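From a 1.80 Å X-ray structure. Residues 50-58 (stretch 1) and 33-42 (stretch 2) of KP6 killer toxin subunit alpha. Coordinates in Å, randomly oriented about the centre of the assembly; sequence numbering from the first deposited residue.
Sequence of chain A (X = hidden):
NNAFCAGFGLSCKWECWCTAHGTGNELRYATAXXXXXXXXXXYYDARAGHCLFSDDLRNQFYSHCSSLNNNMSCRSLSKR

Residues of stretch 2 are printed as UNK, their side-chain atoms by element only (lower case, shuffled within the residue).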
# COMPACT_ATOMS: atom_id res chain seq x y z
N HIS A 50 -9.70 -1.74 9.19
CA HIS A 50 -10.47 -0.60 8.67
C HIS A 50 -10.02 0.71 9.32
O HIS A 50 -9.41 0.70 10.40
CB HIS A 50 -11.97 -0.79 8.91
CG HIS A 50 -12.55 -1.96 8.19
ND1 HIS A 50 -13.74 -2.55 8.57
CD2 HIS A 50 -12.11 -2.66 7.12
CE1 HIS A 50 -14.01 -3.56 7.76
NE2 HIS A 50 -13.04 -3.65 6.87
N CYS A 51 -10.32 1.83 8.66
CA CYS A 51 -9.96 3.15 9.18
C CYS A 51 -11.20 3.94 9.55
O CYS A 51 -12.06 4.21 8.71
CB CYS A 51 -9.14 3.97 8.17
SG CYS A 51 -8.35 5.47 8.88
N LEU A 52 -11.27 4.35 10.82
CA LEU A 52 -12.43 5.04 11.35
C LEU A 52 -12.11 6.50 11.65
O LEU A 52 -10.98 6.84 11.98
CB LEU A 52 -12.96 4.31 12.59
CG LEU A 52 -13.66 2.98 12.28
CD1 LEU A 52 -12.66 1.91 11.93
CD2 LEU A 52 -14.53 2.51 13.45
N PHE A 53 -13.11 7.36 11.48
CA PHE A 53 -12.99 8.75 11.87
C PHE A 53 -14.35 9.43 12.07
O PHE A 53 -15.39 9.00 11.54
CB PHE A 53 -12.11 9.58 10.89
CG PHE A 53 -12.17 9.12 9.46
CD1 PHE A 53 -13.26 9.45 8.65
CD2 PHE A 53 -11.14 8.37 8.91
CE1 PHE A 53 -13.32 9.01 7.33
CE2 PHE A 53 -11.19 7.93 7.58
CZ PHE A 53 -12.28 8.25 6.79
N SER A 54 -14.33 10.50 12.85
CA SER A 54 -15.55 11.27 13.13
C SER A 54 -15.66 12.39 12.10
O SER A 54 -16.67 12.51 11.41
CB SER A 54 -15.52 11.83 14.56
OG SER A 54 -16.64 12.66 14.80
N ASP A 55 -14.63 13.21 12.00
CA ASP A 55 -14.59 14.20 10.94
C ASP A 55 -14.64 13.45 9.60
O ASP A 55 -14.23 12.30 9.51
CB ASP A 55 -13.34 15.07 11.03
CG ASP A 55 -13.39 16.04 12.21
OD1 ASP A 55 -14.48 16.26 12.78
OD2 ASP A 55 -12.33 16.60 12.55
N ASP A 56 -15.16 14.10 8.57
CA ASP A 56 -15.31 13.44 7.28
C ASP A 56 -14.00 13.46 6.51
O ASP A 56 -13.74 14.37 5.72
CB ASP A 56 -16.40 14.13 6.46
CG ASP A 56 -16.73 13.38 5.20
OD1 ASP A 56 -16.02 12.40 4.90
OD2 ASP A 56 -17.70 13.76 4.51
N LEU A 57 -13.17 12.46 6.75
CA LEU A 57 -11.86 12.37 6.11
C LEU A 57 -11.91 11.46 4.88
O LEU A 57 -10.86 11.01 4.40
CB LEU A 57 -10.83 11.83 7.11
CG LEU A 57 -10.70 12.58 8.44
CD1 LEU A 57 -9.62 11.95 9.32
CD2 LEU A 57 -10.39 14.05 8.22
N ARG A 58 -13.11 11.18 4.39
CA ARG A 58 -13.28 10.28 3.25
C ARG A 58 -12.48 10.70 2.01
O ARG A 58 -11.85 9.87 1.33
CB ARG A 58 -14.77 10.11 2.90
CG ARG A 58 -15.55 9.19 3.86
CD ARG A 58 -17.03 9.15 3.49
NE ARG A 58 -17.61 10.49 3.54
CZ ARG A 58 -18.84 10.78 3.14
NH1 ARG A 58 -19.63 9.83 2.66
NH2 ARG A 58 -19.28 12.03 3.21
N UNK A 33 -1.60 1.99 6.06
CA UNK A 33 -0.68 3.06 5.67
C UNK A 33 -1.34 4.42 5.53
O UNK A 33 -0.65 5.46 5.48
c UNK A 33 0.04 2.68 4.36
N UNK A 34 -2.66 4.42 5.43
CA UNK A 34 -3.46 5.63 5.34
C UNK A 34 -4.24 5.93 6.61
O UNK A 34 -5.15 6.73 6.58
N UNK A 35 -3.85 5.32 7.72
CA UNK A 35 -4.62 5.45 8.97
C UNK A 35 -3.76 5.55 10.23
O UNK A 35 -2.53 5.39 10.19
c UNK A 35 -5.54 4.23 9.11
s UNK A 35 -7.03 4.56 10.11
N UNK A 36 -4.40 5.82 11.36
CA UNK A 36 -3.72 5.72 12.64
C UNK A 36 -2.72 6.84 12.78
O UNK A 36 -3.09 8.01 12.68
N UNK A 37 -1.46 6.48 13.02
CA UNK A 37 -0.39 7.47 13.10
C UNK A 37 -0.35 8.33 11.84
O UNK A 37 0.15 9.46 11.86
o UNK A 37 0.52 6.57 15.63
c UNK A 37 1.14 6.13 14.64
o UNK A 37 1.92 5.15 14.71
c UNK A 37 0.98 6.81 13.29
N UNK A 38 -0.87 7.80 10.73
CA UNK A 38 -0.69 8.45 9.43
C UNK A 38 -1.80 9.43 9.11
O UNK A 38 -1.69 10.21 8.17
c UNK A 38 2.53 5.61 8.79
n UNK A 38 1.83 6.70 8.54
c UNK A 38 -0.58 7.41 8.32
n UNK A 38 1.69 4.61 8.96
c UNK A 38 0.41 5.06 8.83
c UNK A 38 0.48 6.39 8.56
N UNK A 39 -2.87 9.38 9.89
CA UNK A 39 -4.02 10.25 9.64
C UNK A 39 -4.55 10.80 10.96
O UNK A 39 -5.14 10.08 11.77
c UNK A 39 -6.33 10.35 8.46
c UNK A 39 -7.34 9.50 7.70
c UNK A 39 -5.13 9.50 8.89
c UNK A 39 -5.90 11.54 7.59
N UNK A 40 -4.33 12.09 11.16
CA UNK A 40 -4.76 12.74 12.40
C UNK A 40 -6.24 12.52 12.66
O UNK A 40 -7.06 12.65 11.75
o UNK A 40 -4.88 14.91 13.50
c UNK A 40 -4.44 14.24 12.33
N UNK A 41 -6.56 12.17 13.90
CA UNK A 41 -7.95 12.05 14.35
C UNK A 41 -8.55 10.70 13.95
O UNK A 41 -9.70 10.41 14.28
c UNK A 41 -8.93 15.71 11.99
c UNK A 41 -8.80 13.20 13.81
c UNK A 41 -9.09 15.70 13.50
n UNK A 41 -9.90 16.61 11.30
c UNK A 41 -8.26 14.59 14.15
N UNK A 42 -7.80 9.88 13.23
CA UNK A 42 -8.35 8.61 12.80
C UNK A 42 -8.10 7.51 13.84
O UNK A 42 -7.25 7.63 14.72
o UNK A 42 -6.43 7.76 11.59
c UNK A 42 -7.76 8.19 11.43
O HOH W 1 -12.23 11.11 14.62

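Position 33 carries a single side-chain carbon, far from stretch 1, which makes it alanine, A33. Position 34 has no side-chain atoms and is glycine, G34; its backbone O lies 4.1 Å from C51 SG.

At position 35 one carbon is followed by a sulfur, and that sulfur sits 2.0 Å from C51 SG, a bonding distance. The residue is cysteine, C35, and the disulfide has a chi3 of 87°, close to the relaxed value for such a bond. Both CA-to-CB bonds point toward the opposite stretch, and both chi1 angles are t.

Position 36 again lacks a side chain: glycine, G36. Its phi of 71° with psi of -124° is a conformation that favours glycine.

Position 37 has two carbons, the second bearing two oxygens, and is too short for glutamate; it is aspartate, D37. Position 38 shows one carbon leading to a five-membered ring of three carbons and two nitrogens, so it is histidine, H38. Neither reaches stretch 1; they form a short 3-10 segment, where H38 N bonds to C35 O at 3.0 Å.

Position 39 has four carbons forked at the second, the pattern of leucine, L39. Its CD2 lies 3.7 Å from L57 CD1, 4.1 Å from F53 CD2 and 4.3 Å from C51 SG, so one methyl meets three apolar partners.

Position 40 has one carbon and one oxygen, serine, S40. Its CA-to-CB bond points away, but its backbone O comes 3.6 Å from L57 CD1.

Position 41 is four carbons in a row ending in nitrogen, 2.7 Å from the carboxylate oxygen OD2 of D55: lysine, K41. NZ donates a hydrogen bond within this salt bridge, while K41 O accepts one from a water at 2.6 Å that in turn accepts from S54 N at 2.8 Å.

Position 42 has one carbon and one oxygen. Its CB is 3.8 Å from C51 SG and lies at the edge of the F53 ring, 4.2 Å from CD2. It is serine, S42, whose OG donates to L39 O at 2.7 Å and accepts from G36 N at 2.8 Å, tying the loop to itself.

The contact works in layers. A disulfide fixes one end, L39 packs against C51, F53 and L57, and the K41–D55 salt bridge closes the more exposed margin. No direct backbone hydrogen bond joins the stretches; S42 CA instead approaches L52 O at 3.3 Å in a CA-H...O contact. The type II turn from L39 to S42 presents leucine and lysine to the same partner.

Stretch 2 (33-42) AGCGDHLSKS
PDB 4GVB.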